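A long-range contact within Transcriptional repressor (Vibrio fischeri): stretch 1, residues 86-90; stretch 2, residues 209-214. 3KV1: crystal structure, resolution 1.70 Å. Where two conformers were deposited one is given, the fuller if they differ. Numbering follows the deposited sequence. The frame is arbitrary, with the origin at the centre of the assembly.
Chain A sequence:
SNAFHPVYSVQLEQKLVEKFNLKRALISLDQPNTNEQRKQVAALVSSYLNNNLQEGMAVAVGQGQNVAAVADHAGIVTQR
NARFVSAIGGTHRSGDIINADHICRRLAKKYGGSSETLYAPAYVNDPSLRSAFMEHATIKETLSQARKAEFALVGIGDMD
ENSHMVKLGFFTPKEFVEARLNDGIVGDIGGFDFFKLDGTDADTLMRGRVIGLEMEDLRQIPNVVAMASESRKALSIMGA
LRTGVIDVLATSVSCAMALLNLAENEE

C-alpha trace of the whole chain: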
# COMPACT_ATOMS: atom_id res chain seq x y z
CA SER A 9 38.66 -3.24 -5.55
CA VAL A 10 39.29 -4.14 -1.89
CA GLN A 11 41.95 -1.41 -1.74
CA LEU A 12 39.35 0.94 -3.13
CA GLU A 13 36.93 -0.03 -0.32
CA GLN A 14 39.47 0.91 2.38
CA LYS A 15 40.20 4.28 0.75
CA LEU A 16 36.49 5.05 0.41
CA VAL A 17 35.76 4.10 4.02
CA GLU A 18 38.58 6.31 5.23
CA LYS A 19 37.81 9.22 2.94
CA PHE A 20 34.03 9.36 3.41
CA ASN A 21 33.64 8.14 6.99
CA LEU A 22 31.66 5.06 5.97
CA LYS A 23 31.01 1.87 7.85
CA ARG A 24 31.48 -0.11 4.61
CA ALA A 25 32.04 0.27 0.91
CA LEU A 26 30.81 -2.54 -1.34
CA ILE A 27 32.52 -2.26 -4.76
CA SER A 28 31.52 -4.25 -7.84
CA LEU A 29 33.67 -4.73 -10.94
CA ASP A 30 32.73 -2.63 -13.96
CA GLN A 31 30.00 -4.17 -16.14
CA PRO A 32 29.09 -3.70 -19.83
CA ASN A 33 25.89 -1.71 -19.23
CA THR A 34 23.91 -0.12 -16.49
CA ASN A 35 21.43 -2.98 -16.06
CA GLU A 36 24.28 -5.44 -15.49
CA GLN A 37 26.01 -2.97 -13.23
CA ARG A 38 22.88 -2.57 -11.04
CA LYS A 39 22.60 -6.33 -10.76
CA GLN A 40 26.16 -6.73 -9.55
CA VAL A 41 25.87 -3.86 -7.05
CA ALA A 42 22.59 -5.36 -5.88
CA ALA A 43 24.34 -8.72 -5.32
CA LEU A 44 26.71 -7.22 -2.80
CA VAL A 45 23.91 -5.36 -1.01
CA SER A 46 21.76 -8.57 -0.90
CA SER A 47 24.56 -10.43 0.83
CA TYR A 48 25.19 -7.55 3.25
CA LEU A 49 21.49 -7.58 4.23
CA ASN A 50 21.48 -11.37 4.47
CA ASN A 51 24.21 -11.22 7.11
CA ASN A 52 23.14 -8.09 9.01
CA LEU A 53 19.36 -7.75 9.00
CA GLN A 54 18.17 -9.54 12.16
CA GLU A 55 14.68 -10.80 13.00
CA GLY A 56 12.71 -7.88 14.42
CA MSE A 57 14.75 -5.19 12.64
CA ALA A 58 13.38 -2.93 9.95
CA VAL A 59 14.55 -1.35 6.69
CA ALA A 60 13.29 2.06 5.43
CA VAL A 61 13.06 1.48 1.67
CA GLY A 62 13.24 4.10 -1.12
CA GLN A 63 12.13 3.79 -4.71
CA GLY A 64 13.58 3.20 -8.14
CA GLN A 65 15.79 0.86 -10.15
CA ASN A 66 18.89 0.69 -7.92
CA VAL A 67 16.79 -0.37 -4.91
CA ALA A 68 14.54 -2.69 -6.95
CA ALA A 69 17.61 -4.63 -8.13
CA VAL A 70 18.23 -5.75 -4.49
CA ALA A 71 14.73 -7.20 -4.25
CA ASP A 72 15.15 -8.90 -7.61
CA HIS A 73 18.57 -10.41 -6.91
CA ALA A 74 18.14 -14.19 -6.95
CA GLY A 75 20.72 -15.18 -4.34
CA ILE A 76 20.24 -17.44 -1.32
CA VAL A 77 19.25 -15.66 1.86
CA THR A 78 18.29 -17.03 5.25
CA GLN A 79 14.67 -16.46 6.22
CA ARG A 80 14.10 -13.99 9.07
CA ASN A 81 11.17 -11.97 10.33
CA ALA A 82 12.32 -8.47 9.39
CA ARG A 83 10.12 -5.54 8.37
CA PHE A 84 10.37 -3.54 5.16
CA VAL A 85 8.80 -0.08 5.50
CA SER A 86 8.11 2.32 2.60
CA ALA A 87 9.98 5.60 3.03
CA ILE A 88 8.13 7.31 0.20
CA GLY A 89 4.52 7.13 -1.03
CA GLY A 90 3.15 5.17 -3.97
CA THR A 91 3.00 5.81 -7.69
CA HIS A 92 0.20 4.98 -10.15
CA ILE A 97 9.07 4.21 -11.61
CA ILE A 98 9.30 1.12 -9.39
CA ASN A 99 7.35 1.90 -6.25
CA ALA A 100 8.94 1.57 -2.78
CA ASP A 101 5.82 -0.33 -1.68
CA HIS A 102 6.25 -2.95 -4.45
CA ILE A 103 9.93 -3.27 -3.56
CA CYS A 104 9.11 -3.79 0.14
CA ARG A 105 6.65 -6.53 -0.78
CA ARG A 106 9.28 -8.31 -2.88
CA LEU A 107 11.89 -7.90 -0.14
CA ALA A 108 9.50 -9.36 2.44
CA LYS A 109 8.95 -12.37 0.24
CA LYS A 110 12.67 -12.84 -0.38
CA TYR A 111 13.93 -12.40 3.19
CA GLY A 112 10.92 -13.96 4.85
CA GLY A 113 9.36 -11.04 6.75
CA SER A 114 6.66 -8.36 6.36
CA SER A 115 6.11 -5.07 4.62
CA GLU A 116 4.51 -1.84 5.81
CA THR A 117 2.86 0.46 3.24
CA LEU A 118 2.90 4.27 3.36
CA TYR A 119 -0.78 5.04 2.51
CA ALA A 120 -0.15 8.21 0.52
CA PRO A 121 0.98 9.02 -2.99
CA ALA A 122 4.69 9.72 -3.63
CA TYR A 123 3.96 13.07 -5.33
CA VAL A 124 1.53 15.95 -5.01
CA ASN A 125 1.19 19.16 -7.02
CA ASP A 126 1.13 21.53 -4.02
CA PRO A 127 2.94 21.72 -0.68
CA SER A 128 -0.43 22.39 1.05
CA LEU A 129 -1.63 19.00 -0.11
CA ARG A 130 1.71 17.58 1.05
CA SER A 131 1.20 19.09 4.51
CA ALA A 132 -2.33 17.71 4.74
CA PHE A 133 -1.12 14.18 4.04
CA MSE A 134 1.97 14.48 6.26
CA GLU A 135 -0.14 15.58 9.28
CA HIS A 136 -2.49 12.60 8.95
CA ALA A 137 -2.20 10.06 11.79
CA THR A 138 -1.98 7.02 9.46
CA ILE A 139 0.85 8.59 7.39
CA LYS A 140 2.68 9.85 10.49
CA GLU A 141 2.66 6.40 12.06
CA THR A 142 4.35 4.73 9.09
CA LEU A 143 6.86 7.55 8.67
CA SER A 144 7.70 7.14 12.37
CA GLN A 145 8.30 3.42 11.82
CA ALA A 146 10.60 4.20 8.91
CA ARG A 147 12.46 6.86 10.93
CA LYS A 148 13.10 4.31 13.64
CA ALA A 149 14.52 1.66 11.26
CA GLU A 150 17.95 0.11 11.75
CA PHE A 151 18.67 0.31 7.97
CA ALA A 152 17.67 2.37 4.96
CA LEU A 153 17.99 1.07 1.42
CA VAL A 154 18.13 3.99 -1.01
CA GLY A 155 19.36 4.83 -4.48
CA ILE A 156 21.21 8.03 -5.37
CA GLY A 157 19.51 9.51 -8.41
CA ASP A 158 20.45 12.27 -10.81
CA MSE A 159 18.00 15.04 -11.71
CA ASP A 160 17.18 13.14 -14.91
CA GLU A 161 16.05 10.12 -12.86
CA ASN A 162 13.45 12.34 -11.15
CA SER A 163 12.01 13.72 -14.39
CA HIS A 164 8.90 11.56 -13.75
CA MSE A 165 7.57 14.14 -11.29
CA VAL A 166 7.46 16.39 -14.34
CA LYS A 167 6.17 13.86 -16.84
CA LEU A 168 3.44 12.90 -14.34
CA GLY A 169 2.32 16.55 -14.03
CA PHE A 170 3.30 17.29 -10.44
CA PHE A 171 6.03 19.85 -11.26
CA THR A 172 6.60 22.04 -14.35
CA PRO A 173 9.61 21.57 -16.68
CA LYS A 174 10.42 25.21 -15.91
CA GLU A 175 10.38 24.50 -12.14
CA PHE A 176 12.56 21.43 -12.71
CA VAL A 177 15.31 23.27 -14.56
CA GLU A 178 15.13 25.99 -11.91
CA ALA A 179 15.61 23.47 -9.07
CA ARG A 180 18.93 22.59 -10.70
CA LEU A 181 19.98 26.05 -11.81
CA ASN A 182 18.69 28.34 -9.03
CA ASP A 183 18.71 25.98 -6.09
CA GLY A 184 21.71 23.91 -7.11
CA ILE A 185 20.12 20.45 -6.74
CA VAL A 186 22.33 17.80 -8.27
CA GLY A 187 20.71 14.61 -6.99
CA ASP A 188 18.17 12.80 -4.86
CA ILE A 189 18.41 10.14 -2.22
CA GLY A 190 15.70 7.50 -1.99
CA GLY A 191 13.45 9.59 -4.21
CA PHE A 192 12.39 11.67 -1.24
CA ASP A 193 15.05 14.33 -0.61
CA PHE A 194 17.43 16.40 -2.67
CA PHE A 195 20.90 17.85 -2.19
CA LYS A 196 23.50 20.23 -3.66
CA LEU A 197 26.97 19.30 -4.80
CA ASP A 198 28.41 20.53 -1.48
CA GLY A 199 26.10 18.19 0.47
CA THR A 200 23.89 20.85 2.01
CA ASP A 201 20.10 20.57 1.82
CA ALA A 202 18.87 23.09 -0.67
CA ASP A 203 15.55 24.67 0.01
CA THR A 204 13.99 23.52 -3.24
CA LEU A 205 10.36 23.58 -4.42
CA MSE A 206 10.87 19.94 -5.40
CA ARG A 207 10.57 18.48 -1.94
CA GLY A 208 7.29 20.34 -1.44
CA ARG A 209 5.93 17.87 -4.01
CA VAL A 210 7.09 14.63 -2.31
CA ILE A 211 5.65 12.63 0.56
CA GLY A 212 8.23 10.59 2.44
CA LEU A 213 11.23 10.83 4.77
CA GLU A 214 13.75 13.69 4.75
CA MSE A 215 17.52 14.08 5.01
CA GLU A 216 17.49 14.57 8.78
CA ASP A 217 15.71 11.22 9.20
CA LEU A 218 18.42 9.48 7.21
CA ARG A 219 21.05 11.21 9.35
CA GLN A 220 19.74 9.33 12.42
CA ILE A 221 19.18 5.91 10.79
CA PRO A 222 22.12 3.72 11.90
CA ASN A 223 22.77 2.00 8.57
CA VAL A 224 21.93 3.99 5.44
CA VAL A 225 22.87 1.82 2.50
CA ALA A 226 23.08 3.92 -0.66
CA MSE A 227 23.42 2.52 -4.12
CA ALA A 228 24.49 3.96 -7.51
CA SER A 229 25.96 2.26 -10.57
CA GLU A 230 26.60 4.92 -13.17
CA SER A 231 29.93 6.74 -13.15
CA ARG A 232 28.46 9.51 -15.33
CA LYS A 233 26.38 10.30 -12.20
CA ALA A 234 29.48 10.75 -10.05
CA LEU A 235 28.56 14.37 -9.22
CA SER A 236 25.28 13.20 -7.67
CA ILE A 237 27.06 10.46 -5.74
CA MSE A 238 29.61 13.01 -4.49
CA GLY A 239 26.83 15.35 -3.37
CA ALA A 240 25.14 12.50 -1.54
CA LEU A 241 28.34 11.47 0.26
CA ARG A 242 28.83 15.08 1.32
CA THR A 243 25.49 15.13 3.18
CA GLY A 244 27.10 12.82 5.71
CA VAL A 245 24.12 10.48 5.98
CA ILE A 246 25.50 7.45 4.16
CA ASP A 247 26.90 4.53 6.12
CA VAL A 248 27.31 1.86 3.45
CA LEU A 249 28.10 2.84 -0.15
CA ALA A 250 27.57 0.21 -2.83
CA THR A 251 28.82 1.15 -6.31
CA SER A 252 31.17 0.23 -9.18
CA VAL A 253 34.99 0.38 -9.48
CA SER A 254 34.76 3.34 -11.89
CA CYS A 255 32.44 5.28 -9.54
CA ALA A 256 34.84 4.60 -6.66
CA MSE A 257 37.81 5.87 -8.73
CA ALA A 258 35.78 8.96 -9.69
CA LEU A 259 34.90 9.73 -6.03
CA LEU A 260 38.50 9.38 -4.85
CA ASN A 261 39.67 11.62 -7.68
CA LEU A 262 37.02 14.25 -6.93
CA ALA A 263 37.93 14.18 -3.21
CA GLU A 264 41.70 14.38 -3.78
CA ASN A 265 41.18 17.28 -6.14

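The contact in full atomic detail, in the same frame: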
# COMPACT_ATOMS: atom_id res chain seq x y z
N SER A 86 7.96 1.30 3.66
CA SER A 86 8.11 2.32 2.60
C SER A 86 8.50 3.66 3.17
O SER A 86 7.87 4.13 4.13
CB SER A 86 6.79 2.48 1.86
OG SER A 86 6.48 1.30 1.16
N ALA A 87 9.52 4.29 2.58
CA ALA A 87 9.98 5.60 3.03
C ALA A 87 9.47 6.71 2.15
O ALA A 87 9.81 7.86 2.35
CB ALA A 87 11.53 5.66 3.04
N ILE A 88 8.67 6.34 1.16
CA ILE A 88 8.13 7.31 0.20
C ILE A 88 6.81 6.72 -0.27
O ILE A 88 6.64 5.50 -0.23
CB ILE A 88 9.13 7.61 -0.95
CG1 ILE A 88 8.50 8.59 -1.94
CG2 ILE A 88 9.52 6.30 -1.69
CD1 ILE A 88 9.50 9.17 -3.00
N GLY A 89 5.87 7.57 -0.64
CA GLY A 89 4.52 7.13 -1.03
C GLY A 89 4.49 6.38 -2.36
O GLY A 89 5.53 6.20 -3.03
N GLY A 90 3.29 5.99 -2.78
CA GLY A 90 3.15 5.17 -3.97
C GLY A 90 2.92 5.93 -5.25
O GLY A 90 2.51 7.07 -5.25
N ARG A 209 6.80 18.71 -3.19
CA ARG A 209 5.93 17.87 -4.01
C ARG A 209 6.07 16.39 -3.69
O ARG A 209 5.54 15.58 -4.42
CB ARG A 209 6.26 18.04 -5.52
CG ARG A 209 6.25 19.48 -6.01
CD ARG A 209 4.91 20.20 -5.82
NE ARG A 209 5.18 21.63 -5.88
CZ ARG A 209 5.12 22.38 -6.97
NH1 ARG A 209 4.73 21.88 -8.14
NH2 ARG A 209 5.45 23.66 -6.88
N VAL A 210 6.80 16.04 -2.62
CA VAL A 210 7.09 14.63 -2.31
C VAL A 210 6.63 14.28 -0.90
O VAL A 210 6.82 15.06 0.02
CB VAL A 210 8.60 14.30 -2.40
CG1 VAL A 210 8.83 12.79 -2.25
CG2 VAL A 210 9.19 14.78 -3.70
N ILE A 211 6.04 13.09 -0.74
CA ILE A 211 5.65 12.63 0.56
C ILE A 211 6.54 11.47 0.97
O ILE A 211 6.53 10.42 0.33
CB ILE A 211 4.19 12.15 0.56
CG1 ILE A 211 3.29 13.39 0.37
CG2 ILE A 211 3.88 11.50 1.89
CD1 ILE A 211 1.86 13.07 0.20
N GLY A 212 7.34 11.66 2.01
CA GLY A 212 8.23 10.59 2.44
C GLY A 212 9.15 11.13 3.51
O GLY A 212 8.91 12.22 4.03
N LEU A 213 10.19 10.36 3.85
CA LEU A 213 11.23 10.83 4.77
C LEU A 213 12.04 12.02 4.25
O LEU A 213 11.93 12.41 3.09
CB LEU A 213 12.21 9.69 5.09
CG LEU A 213 11.67 8.48 5.86
CD1 LEU A 213 12.85 7.57 6.12
CD2 LEU A 213 10.99 8.90 7.17
N GLU A 214 12.84 12.61 5.14
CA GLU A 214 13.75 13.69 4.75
C GLU A 214 15.18 13.41 5.19
O GLU A 214 15.46 12.43 5.88
CB GLU A 214 13.27 15.04 5.33
CG GLU A 214 13.18 15.06 6.84
CD GLU A 214 12.70 16.40 7.37
OE1 GLU A 214 11.47 16.59 7.48
OE2 GLU A 214 13.54 17.27 7.66

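The most unusual feature of this contact is how closely the two backbones meet at Gly212. Gly212 CA lies 3.2 Å from Ala87 O and 4.0 Å from Ile88 CA. An ideal CB built on Gly212 would point toward the other stretch and come 2.5 Å from Ala87 O, which is a clash. The ideal CB of Gly212 would also sit a tight 3.0 Å from Ile88 CA. Glycine suits this place because it has no side chain to put there. The backbone of Gly212 is also nearly fully extended, with phi 172° and psi -168°.

The approach is organised as a single beta bridge between Ile88 and Gly212. Two backbone hydrogen bonds frame it. Leu213 N donates to Ala87 O over 2.9 Å, with an angle of 159° at the hydrogen. Gly89 N donates to Ile211 O over 3.1 Å, with an angle of 151°. Each stretch therefore gives one donor and one acceptor, and in each the bonded residues are the neighbours of the bridged one. The chain continues from Ala87 to Gly89 as its partners run from Leu213 back to Ile211, so the two stretches run antiparallel at the bridge. The bridge joins parts of the chain more than 120 residues apart.

Ile211 O has a second role. Ile88 CA also makes a CA-H...O contact with Ile211 O, at 3.5 Å and with an angle of 139° at the hydrogen. This carbonyl thus faces both Gly89 N and the CA just before it.

Side chains add two small apolar contacts. At one, Ala87 CB meets Leu213 CD1 at 3.9 Å. The Leu213 side chain, with chi1 m and chi2 t, carries this methyl to the short side chain of Ala87. At the other, Ile88 CD1 meets Val210 CG1 at 3.8 Å. Ile88 has both chi angles in t, so its side chain is extended and its terminal methyl reaches Val210. The CA-to-CB bonds of all four residues point sideways, and the side chains pack beside the backbone bridge.

Ile211 is different. Its CA-to-CB bond is also sideways, but the end of its side chain leads away, and the closest side-chain approach is Ile211 CB to Gly89 N, 5.0 Å. Its contribution here is made by its backbone carbonyl. Gly89 likewise contributes through its backbone. An ideal CB on Gly89 would point toward the other stretch but would stay 3.9 Å from Ile211 O, so this contact alone does not demand a glycine.

The two stretches bury 214 Å² between them, both sides summed. Ala87 has the largest covered area, 54 Å². All the residues in contact are buried in the assembly, and apolar side chains suit such a setting. The two hydrogen bonds satisfy polar backbone groups there.

The contact fades at its ends. Ser86, Gly90, Arg209 and Glu214 have no area covered by the opposite stretch. The CA-to-CB bond of Glu214 points away, and the residue holds the N-cap position right before a helix.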